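PDB 4R0J: uncharacterized protein from Streptococcus mutans, which probably acts as a Cas5 endonuclease of the type I-C CRISPR system, binding precursor CRISPR RNA and cutting it into guide units. Local coordinates for residues N4-R9 and F103-N108; K65-I70 and E98-F103. All coordinates share one frame; numbering follows the deposited sequence. Where two conformers were deposited one is given.

From the N terminus, residues 4-9 run as an irregular lead-in to strand 11-17. Interaction 1 lays them against residues 103-108, the end of strand 97-107 and the first residue beyond it, and so closes a loop of more than ninety residues. Within that loop, interaction 2 closes a much shorter one: residues 65-70, the end of strand 57-66 and the loop after it, return to residues 98-103 near the start of strand 97-107. The smaller loop thus nests in the larger, and the two segments on strand 97-107 share F103. Interaction 2 joins neighbouring strands of the large antiparallel sheet. Interaction 1 ties the chain start to the same sheet. Their centres are about 22 Å apart.

Interaction 1 (N4-R9 and F103-N108); sequences NLYRSR and FHFIWN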
ATOM      1  N   ASN A   4       6.006 -24.593   1.734  1.00 51.18           N
ATOM      2  CA  ASN A   4       5.516 -23.519   2.586  1.00 49.28           C
ATOM      3  C   ASN A   4       4.003 -23.395   2.507  1.00 50.80           C
ATOM      4  O   ASN A   4       3.355 -24.093   1.727  1.00 48.23           O
ATOM      5  CB  ASN A   4       6.149 -22.187   2.187  1.00 60.03           C
ATOM      6  CG  ASN A   4       7.654 -22.276   2.058  1.00 67.11           C
ATOM      7  OD1 ASN A   4       8.284 -23.168   2.629  1.00 69.68           O
ATOM      8  ND2 ASN A   4       8.241 -21.353   1.305  1.00 64.99           N
ATOM      9  N   LEU A   5       3.450 -22.486   3.307  1.00 44.59           N
ATOM     10  CA  LEU A   5       2.024 -22.206   3.257  1.00 45.70           C
ATOM     11  C   LEU A   5       1.697 -21.631   1.888  1.00 41.51           C
ATOM     12  O   LEU A   5       2.580 -21.105   1.204  1.00 41.81           O
ATOM     13  CB  LEU A   5       1.628 -21.227   4.364  1.00 48.79           C
ATOM     14  CG  LEU A   5       1.771 -21.764   5.791  1.00 52.11           C
ATOM     15  CD1 LEU A   5       1.240 -20.762   6.802  1.00 49.14           C
ATOM     16  CD2 LEU A   5       1.081 -23.122   5.951  1.00 54.59           C
ATOM     17  N   TYR A   6       0.443 -21.758   1.473  1.00 37.69           N
ATOM     18  CA  TYR A   6       0.029 -21.206   0.194  1.00 36.78           C
ATOM     19  C   TYR A   6       0.370 -19.720   0.097  1.00 40.61           C
ATOM     20  O   TYR A   6       0.202 -18.969   1.054  1.00 37.99           O
ATOM     21  CB  TYR A   6      -1.481 -21.397  -0.051  1.00 36.71           C
ATOM     22  CG  TYR A   6      -1.927 -20.613  -1.261  1.00 35.80           C
ATOM     23  CD1 TYR A   6      -1.736 -21.113  -2.548  1.00 38.25           C
ATOM     24  CD2 TYR A   6      -2.489 -19.348  -1.121  1.00 34.97           C
ATOM     25  CE1 TYR A   6      -2.105 -20.374  -3.661  1.00 37.19           C
ATOM     26  CE2 TYR A   6      -2.860 -18.609  -2.221  1.00 40.02           C
ATOM     27  CZ  TYR A   6      -2.667 -19.124  -3.486  1.00 36.92           C
ATOM     28  OH  TYR A   6      -3.054 -18.373  -4.570  1.00 43.86           O
ATOM     29  N   ARG A   7       0.841 -19.313  -1.073  1.00 35.12           N
ATOM     30  CA  ARG A   7       1.128 -17.926  -1.367  1.00 37.64           C
ATOM     31  C   ARG A   7       0.795 -17.774  -2.844  1.00 36.11           C
ATOM     32  O   ARG A   7       1.173 -18.618  -3.658  1.00 41.86           O
ATOM     33  CB  ARG A   7       2.623 -17.681  -1.134  1.00 44.78           C
ATOM     34  CG  ARG A   7       3.112 -16.245  -1.201  1.00 55.27           C
ATOM     35  CD  ARG A   7       4.635 -16.261  -1.156  1.00 39.81           C
ATOM     36  NE  ARG A   7       5.256 -14.935  -1.047  1.00 51.89           N
ATOM     37  CZ  ARG A   7       5.440 -14.109  -2.074  1.00 60.21           C
ATOM     38  NH1 ARG A   7       5.023 -14.451  -3.289  1.00 55.11           N
ATOM     39  NH2 ARG A   7       6.025 -12.930  -1.884  1.00 69.56           N
ATOM     40  N   SER A   8       0.084 -16.716  -3.203  1.00 36.13           N
ATOM     41  CA  SER A   8      -0.174 -16.444  -4.608  1.00 34.57           C
ATOM     42  C   SER A   8       1.120 -16.019  -5.305  1.00 36.65           C
ATOM     43  O   SER A   8       2.146 -15.762  -4.661  1.00 36.03           O
ATOM     44  CB  SER A   8      -1.193 -15.312  -4.756  1.00 31.07           C
ATOM     45  OG  SER A   8      -0.598 -14.042  -4.499  1.00 31.20           O
ATOM     46  N   ARG A   9       1.048 -15.962  -6.630  1.00 36.08           N
ATOM     47  CA  ARG A   9       2.137 -15.356  -7.376  0.67 39.17           C
ATOM     48  C   ARG A   9       2.285 -13.888  -6.967  1.00 37.86           C
ATOM     49  O   ARG A   9       1.402 -13.285  -6.364  1.00 35.77           O
ATOM     50  CB  ARG A   9       1.918 -15.482  -8.885  0.67 40.59           C
ATOM     51  CG  ARG A   9       0.835 -14.578  -9.450  0.67 39.88           C
ATOM     52  CD  ARG A   9       0.816 -14.655 -10.966  0.67 44.57           C
ATOM     53  NE  ARG A   9      -0.163 -13.759 -11.578  0.67 48.57           N
ATOM     54  CZ  ARG A   9       0.063 -12.481 -11.877  0.67 48.55           C
ATOM     55  NH1 ARG A   9       1.237 -11.916 -11.606  0.67 44.31           N
ATOM     56  NH2 ARG A   9      -0.894 -11.762 -12.448  0.67 47.36           N
ATOM     57  N   PHE A 103       2.946  -7.194  -4.463  1.00 26.51           N
ATOM     58  CA  PHE A 103       2.143  -7.800  -3.416  1.00 26.17           C
ATOM     59  C   PHE A 103       1.732  -9.210  -3.806  1.00 28.63           C
ATOM     60  O   PHE A 103       1.888  -9.631  -4.956  1.00 26.95           O
ATOM     61  CB  PHE A 103       0.906  -6.941  -3.095  1.00 25.43           C
ATOM     62  CG  PHE A 103      -0.112  -6.897  -4.198  1.00 28.49           C
ATOM     63  CD1 PHE A 103       0.053  -6.056  -5.287  1.00 28.44           C
ATOM     64  CD2 PHE A 103      -1.244  -7.704  -4.139  1.00 26.41           C
ATOM     65  CE1 PHE A 103      -0.897  -6.019  -6.302  1.00 28.73           C
ATOM     66  CE2 PHE A 103      -2.194  -7.671  -5.152  1.00 28.40           C
ATOM     67  CZ  PHE A 103      -2.023  -6.825  -6.227  1.00 29.17           C
ATOM     68  N   HIS A 104       1.209  -9.936  -2.831  1.00 27.30           N
ATOM     69  CA  HIS A 104       0.713 -11.279  -3.070  1.00 24.51           C
ATOM     70  C   HIS A 104      -0.382 -11.488  -2.055  1.00 24.85           C
ATOM     71  O   HIS A 104      -0.603 -10.631  -1.203  1.00 26.81           O
ATOM     72  CB  HIS A 104       1.821 -12.317  -2.875  1.00 27.08           C
ATOM     73  CG  HIS A 104       2.359 -12.384  -1.476  1.00 32.35           C
ATOM     74  ND1 HIS A 104       3.430 -11.624  -1.048  1.00 31.32           N
ATOM     75  CD2 HIS A 104       1.983 -13.137  -0.412  1.00 30.76           C
ATOM     76  CE1 HIS A 104       3.684 -11.900   0.221  1.00 32.68           C
ATOM     77  NE2 HIS A 104       2.822 -12.818   0.630  1.00 31.98           N
ATOM     78  N   PHE A 105      -1.082 -12.613  -2.152  1.00 26.81           N
ATOM     79  CA  PHE A 105      -2.031 -12.951  -1.098  1.00 25.24           C
ATOM     80  C   PHE A 105      -1.779 -14.337  -0.521  1.00 23.97           C
ATOM     81  O   PHE A 105      -1.114 -15.178  -1.137  1.00 29.13           O
ATOM     82  CB  PHE A 105      -3.504 -12.756  -1.517  1.00 26.64           C
ATOM     83  CG  PHE A 105      -3.958 -13.604  -2.680  1.00 27.32           C
ATOM     84  CD1 PHE A 105      -4.394 -14.919  -2.489  1.00 28.83           C
ATOM     85  CD2 PHE A 105      -4.035 -13.065  -3.958  1.00 27.24           C
ATOM     86  CE1 PHE A 105      -4.848 -15.691  -3.560  1.00 29.23           C
ATOM     87  CE2 PHE A 105      -4.493 -13.822  -5.026  1.00 29.55           C
ATOM     88  CZ  PHE A 105      -4.909 -15.140  -4.827  1.00 30.48           C
ATOM     89  N   ILE A 106      -2.270 -14.524   0.700  1.00 29.02           N
ATOM     90  CA  ILE A 106      -2.173 -15.786   1.407  1.00 30.44           C
ATOM     91  C   ILE A 106      -3.570 -16.053   1.959  1.00 25.80           C
ATOM     92  O   ILE A 106      -4.400 -15.147   2.001  1.00 27.20           O
ATOM     93  CB  ILE A 106      -1.182 -15.689   2.578  1.00 29.99           C
ATOM     94  CG1 ILE A 106      -1.631 -14.613   3.568  1.00 34.21           C
ATOM     95  CG2 ILE A 106       0.256 -15.382   2.065  1.00 29.48           C
ATOM     96  CD1 ILE A 106      -0.808 -14.577   4.855  1.00 36.74           C
ATOM     97  N   TRP A 107      -3.820 -17.273   2.409  1.00 29.99           N
ATOM     98  CA  TRP A 107      -5.116 -17.574   3.014  1.00 26.64           C
ATOM     99  C   TRP A 107      -5.192 -16.928   4.395  1.00 31.89           C
ATOM    100  O   TRP A 107      -4.204 -16.877   5.126  1.00 33.99           O
ATOM    101  CB  TRP A 107      -5.359 -19.086   3.114  1.00 28.67           C
ATOM    102  CG  TRP A 107      -5.326 -19.820   1.799  1.00 35.43           C
ATOM    103  CD1 TRP A 107      -4.712 -21.009   1.546  1.00 35.25           C
ATOM    104  CD2 TRP A 107      -5.921 -19.406   0.561  1.00 34.42           C
ATOM    105  NE1 TRP A 107      -4.892 -21.371   0.232  1.00 34.53           N
ATOM    106  CE2 TRP A 107      -5.621 -20.395  -0.400  1.00 34.47           C
ATOM    107  CE3 TRP A 107      -6.671 -18.288   0.167  1.00 35.29           C
ATOM    108  CZ2 TRP A 107      -6.053 -20.314  -1.724  1.00 32.60           C
ATOM    109  CZ3 TRP A 107      -7.100 -18.206  -1.149  1.00 32.98           C
ATOM    110  CH2 TRP A 107      -6.788 -19.213  -2.078  1.00 30.82           C
ATOM    111  N   ASN A 108      -6.370 -16.431   4.747  1.00 27.93           N
ATOM    112  CA  ASN A 108      -6.572 -15.746   6.012  1.00 33.80           C
ATOM    113  C   ASN A 108      -6.728 -16.755   7.149  1.00 36.83           C
ATOM    114  O   ASN A 108      -7.765 -17.395   7.278  1.00 35.44           O
ATOM    115  CB  ASN A 108      -7.812 -14.852   5.889  1.00 33.27           C
ATOM    116  CG  ASN A 108      -8.080 -14.026   7.130  1.00 41.46           C
ATOM    117  OD1 ASN A 108      -7.453 -14.209   8.177  1.00 37.55           O
ATOM    118  ND2 ASN A 108      -9.039 -13.109   7.021  1.00 38.44           N
TER
HETATM  119  O   HOH W   1      -1.715 -19.261   3.035  1.00 28.64           O
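Y6 stacks on W107 where the irregular N-terminal segment meets the end of strand 97-107, in the large antiparallel sheet of this Cas5-family protein. The segment runs roughly antiparallel to the strand. The Y6 ring and the five-membered ring of W107 form an offset stack, with planes 14° apart and centroids 4.4 Å apart. Y6 CD2 sits over one face of the indole, 3.4 Å from W107 CE2. At the edge of the Y6 ring, near its plane, lies F105 CE1. The Y6 hydroxyl is hydrogen-bonded to E124 OE2 of helix 120-132. A water donates to Y6 O and accepts from W107 N, bridging the two backbones.

R7 comes next. Its CG is anti to the backbone N (chi1 -172°), and the chain stays extended to NE. This carries the guanidinium flat over one face of the H104 ring, centres 3.5 Å apart. R7 NH2 lies above H104 ND1, but the angle is too poor for a hydrogen bond. NH2 is hydrogen-bonded instead to N10 OD1.

S8 is buried and makes both direct hydrogen bonds of the contact. Its backbone N donates to F105 O at 2.8 Å, nearly straight. Its side chain supplies the acceptor for the return bond: F105 N donates to S8 OG at 2.8 Å. S8 CB stands over the centre of the F105 ring in a CH-pi contact, 7° off the ring normal.

R9 turns from the strand at CB, and its NH2 forms a salt bridge with E128. Its carbonyl still serves the contact: S8 OG, which accepts from F105 N, donates its own proton to R9 O at 2.8 Å.

Interaction 2 (K65-I70 and E98-F103); sequences KVVNQI and EYLVKF
V67 packs against E98 and L100 just after strand 57-66 ends. K65 and V66 end that strand, the antiparallel neighbour of strand 97-107 in the large Cas5 sheet. K65 and L100 are a hydrogen-bonded pair: K65 N donates to L100 O at 2.7 Å, and L100 N donates back to K65 O. V66 and Y99 form the next, non-hydrogen-bonded pair. Their side chains lie side by side on one sheet face, pointing the same way. There the edge of the Y99 ring meets V66 CA.

Beyond V66 the first chain leaves regular strand geometry, but V67 N still donates to E98 O at 3.0 Å. The V67 side chain can be followed outward. CB lies 3.5 Å from E98 O and also meets E98 CG. CG1 is anti to the backbone N (chi1 174°), which directs it to the carboxylate end of E98, near CD and OE2. CG2 goes to L100 and touches its CG at 3.6 Å. The valine thus touches both the aliphatic part of E98 and the L100 side chain. The E98 chain, extended beyond CG, crosses the V67 side chain obliquely.

Past V67, waters bridge N68 and E98. One water accepts from both N68 N and E98 N, one step beyond the last direct backbone bond. The N68 side chain is anchored by ND2 to D96 O, with its amide plane 67° from the E98 carboxylate. A second water accepts from N68 ND2 at 3.2 Å and donates to E98 OE1 at 2.8 Å.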
ATOM      1  N   LYS A  65       7.608   1.046  -5.008  1.00 22.28           N
ATOM      2  CA  LYS A  65       8.602   1.941  -5.606  1.00 22.86           C
ATOM      3  C   LYS A  65       7.949   3.304  -5.823  1.00 22.30           C
ATOM      4  O   LYS A  65       6.835   3.403  -6.368  1.00 25.05           O
ATOM      5  CB  LYS A  65       9.160   1.364  -6.907  1.00 26.60           C
ATOM      6  CG  LYS A  65       9.947   0.077  -6.696  1.00 33.79           C
ATOM      7  CD  LYS A  65      10.668  -0.368  -7.955  1.00 46.46           C
ATOM      8  CE  LYS A  65      11.438  -1.657  -7.719  1.00 49.65           C
ATOM      9  NZ  LYS A  65      12.054  -2.165  -8.974  1.00 50.16           N
ATOM     10  N   VAL A  66       8.626   4.345  -5.339  1.00 22.38           N
ATOM     11  CA  VAL A  66       8.180   5.726  -5.481  1.00 22.75           C
ATOM     12  C   VAL A  66       8.828   6.255  -6.751  1.00 23.33           C
ATOM     13  O   VAL A  66      10.050   6.420  -6.812  1.00 24.45           O
ATOM     14  CB  VAL A  66       8.646   6.547  -4.291  1.00 23.29           C
ATOM     15  CG1 VAL A  66       8.260   8.021  -4.439  1.00 22.11           C
ATOM     16  CG2 VAL A  66       8.089   5.942  -2.994  1.00 20.58           C
ATOM     17  N   VAL A  67       8.022   6.474  -7.783  1.00 22.63           N
ATOM     18  CA  VAL A  67       8.586   6.784  -9.100  1.00 23.30           C
ATOM     19  C   VAL A  67       8.931   8.255  -9.286  1.00 25.24           C
ATOM     20  O   VAL A  67       9.963   8.611  -9.886  1.00 25.44           O
ATOM     21  CB  VAL A  67       7.616   6.356 -10.202  1.00 20.92           C
ATOM     22  CG1 VAL A  67       8.130   6.800 -11.571  1.00 24.34           C
ATOM     23  CG2 VAL A  67       7.411   4.834 -10.155  1.00 25.35           C
ATOM     24  N   ASN A  68       8.056   9.117  -8.789  1.00 22.85           N
ATOM     25  CA  ASN A  68       8.196  10.560  -8.991  1.00 21.98           C
ATOM     26  C   ASN A  68       8.789  11.290  -7.805  1.00 26.48           C
ATOM     27  O   ASN A  68       8.606  10.872  -6.664  1.00 24.05           O
ATOM     28  CB  ASN A  68       6.835  11.188  -9.294  1.00 27.30           C
ATOM     29  CG  ASN A  68       6.255  10.715 -10.609  1.00 32.42           C
ATOM     30  OD1 ASN A  68       6.954  10.125 -11.428  1.00 32.07           O
ATOM     31  ND2 ASN A  68       4.968  10.962 -10.813  1.00 27.28           N
ATOM     32  N   GLN A  69       9.463  12.403  -8.095  1.00 25.21           N
ATOM     33  CA  GLN A  69       9.946  13.312  -7.067  1.00 23.97           C
ATOM     34  C   GLN A  69       8.786  13.649  -6.135  1.00 25.99           C
ATOM     35  O   GLN A  69       7.685  13.945  -6.591  1.00 25.88           O
ATOM     36  CB  GLN A  69      10.472  14.598  -7.694  1.00 27.32           C
ATOM     37  CG  GLN A  69      10.852  15.630  -6.649  1.00 27.81           C
ATOM     38  CD  GLN A  69      11.226  16.962  -7.254  1.00 43.40           C
ATOM     39  OE1 GLN A  69      10.666  17.377  -8.267  1.00 53.68           O
ATOM     40  NE2 GLN A  69      12.179  17.639  -6.634  1.00 47.09           N
ATOM     41  N   ILE A  70       9.047  13.583  -4.835  1.00 23.09           N
ATOM     42  CA  ILE A  70       8.074  13.955  -3.823  1.00 25.55           C
ATOM     43  C   ILE A  70       7.826  15.462  -3.904  1.00 24.61           C
ATOM     44  O   ILE A  70       8.761  16.264  -3.825  1.00 26.67           O
ATOM     45  CB  ILE A  70       8.599  13.588  -2.424  1.00 23.39           C
ATOM     46  CG1 ILE A  70       8.702  12.062  -2.284  1.00 23.69           C
ATOM     47  CG2 ILE A  70       7.726  14.193  -1.336  1.00 31.74           C
ATOM     48  CD1 ILE A  70       9.552  11.613  -1.116  1.00 31.07           C
ATOM     49  N   GLU A  98       3.183   8.550  -8.425  1.00 21.82           N
ATOM     50  CA  GLU A  98       3.153   7.267  -9.103  1.00 21.75           C
ATOM     51  C   GLU A  98       3.871   6.254  -8.238  1.00 27.78           C
ATOM     52  O   GLU A  98       5.026   6.473  -7.832  1.00 24.54           O
ATOM     53  CB  GLU A  98       3.813   7.365 -10.492  1.00 24.32           C
ATOM     54  CG  GLU A  98       3.950   6.008 -11.147  1.00 26.99           C
ATOM     55  CD  GLU A  98       4.401   6.084 -12.586  1.00 37.61           C
ATOM     56  OE1 GLU A  98       4.191   7.134 -13.231  1.00 42.94           O
ATOM     57  OE2 GLU A  98       4.963   5.080 -13.064  1.00 36.12           O
ATOM     58  N   TYR A  99       3.187   5.155  -7.923  1.00 21.27           N
ATOM     59  CA  TYR A  99       3.772   4.091  -7.120  1.00 23.35           C
ATOM     60  C   TYR A  99       3.659   2.784  -7.874  1.00 25.91           C
ATOM     61  O   TYR A  99       2.671   2.538  -8.561  1.00 25.46           O
ATOM     62  CB  TYR A  99       3.054   3.980  -5.761  1.00 22.51           C
ATOM     63  CG  TYR A  99       3.011   5.295  -5.042  1.00 25.53           C
ATOM     64  CD1 TYR A  99       4.180   5.866  -4.547  1.00 23.26           C
ATOM     65  CD2 TYR A  99       1.818   5.976  -4.865  1.00 23.79           C
ATOM     66  CE1 TYR A  99       4.168   7.086  -3.907  1.00 22.53           C
ATOM     67  CE2 TYR A  99       1.790   7.203  -4.224  1.00 21.16           C
ATOM     68  CZ  TYR A  99       2.968   7.742  -3.730  1.00 21.25           C
ATOM     69  OH  TYR A  99       2.951   8.953  -3.098  1.00 22.62           O
ATOM     70  N   LEU A 100       4.703   1.975  -7.779  1.00 21.59           N
ATOM     71  CA  LEU A 100       4.665   0.603  -8.271  1.00 24.34           C
ATOM     72  C   LEU A 100       4.623  -0.291  -7.041  1.00 25.75           C
ATOM     73  O   LEU A 100       5.466  -0.173  -6.148  1.00 23.32           O
ATOM     74  CB  LEU A 100       5.901   0.304  -9.115  1.00 26.21           C
ATOM     75  CG  LEU A 100       6.316   1.363 -10.143  1.00 26.96           C
ATOM     76  CD1 LEU A 100       7.587   0.924 -10.893  1.00 28.88           C
ATOM     77  CD2 LEU A 100       5.171   1.653 -11.117  1.00 28.70           C
ATOM     78  N   VAL A 101       3.631  -1.175  -6.981  1.00 24.31           N
ATOM     79  CA  VAL A 101       3.428  -1.990  -5.790  1.00 21.58           C
ATOM     80  C   VAL A 101       3.597  -3.469  -6.099  1.00 26.32           C
ATOM     81  O   VAL A 101       3.071  -3.972  -7.091  1.00 33.33           O
ATOM     82  CB  VAL A 101       2.041  -1.761  -5.175  1.00 27.12           C
ATOM     83  CG1 VAL A 101       1.909  -2.584  -3.908  1.00 28.58           C
ATOM     84  CG2 VAL A 101       1.856  -0.282  -4.854  1.00 26.71           C
ATOM     85  N   LYS A 102       4.361  -4.148  -5.252  1.00 24.22           N
ATOM     86  CA  LYS A 102       4.534  -5.594  -5.351  1.00 22.74           C
ATOM     87  C   LYS A 102       3.820  -6.239  -4.169  1.00 28.64           C
ATOM     88  O   LYS A 102       4.044  -5.869  -3.008  1.00 25.36           O
ATOM     89  CB  LYS A 102       6.021  -5.943  -5.339  1.00 26.77           C
ATOM     90  CG  LYS A 102       6.331  -7.430  -5.320  1.00 25.98           C
ATOM     91  CD  LYS A 102       7.844  -7.687  -5.266  1.00 32.47           C
ATOM     92  CE  LYS A 102       8.143  -9.168  -5.086  1.00 41.70           C
ATOM     93  NZ  LYS A 102       9.618  -9.421  -4.959  1.00 43.21           N
ATOM     94  N   PHE A 103       2.946  -7.194  -4.463  1.00 26.51           N
ATOM     95  CA  PHE A 103       2.143  -7.800  -3.416  1.00 26.17           C
ATOM     96  C   PHE A 103       1.732  -9.210  -3.806  1.00 28.63           C
ATOM     97  O   PHE A 103       1.888  -9.631  -4.956  1.00 26.95           O
ATOM     98  CB  PHE A 103       0.906  -6.941  -3.095  1.00 25.43           C
ATOM     99  CG  PHE A 103      -0.112  -6.897  -4.198  1.00 28.49           C
ATOM    100  CD1 PHE A 103       0.053  -6.056  -5.287  1.00 28.44           C
ATOM    101  CD2 PHE A 103      -1.244  -7.704  -4.139  1.00 26.41           C
ATOM    102  CE1 PHE A 103      -0.897  -6.019  -6.302  1.00 28.73           C
ATOM    103  CE2 PHE A 103      -2.194  -7.671  -5.152  1.00 28.40           C
ATOM    104  CZ  PHE A 103      -2.023  -6.825  -6.227  1.00 29.17           C
TER
HETATM  105  O   HOH W   2       5.640   9.105  -6.877  1.00 27.09           O
HETATM  106  O   HOH W   3       6.526   9.398 -14.026  1.00 40.51           O
HETATM  107  O   HOH W   4       3.298   9.780 -13.217  1.00 54.01           O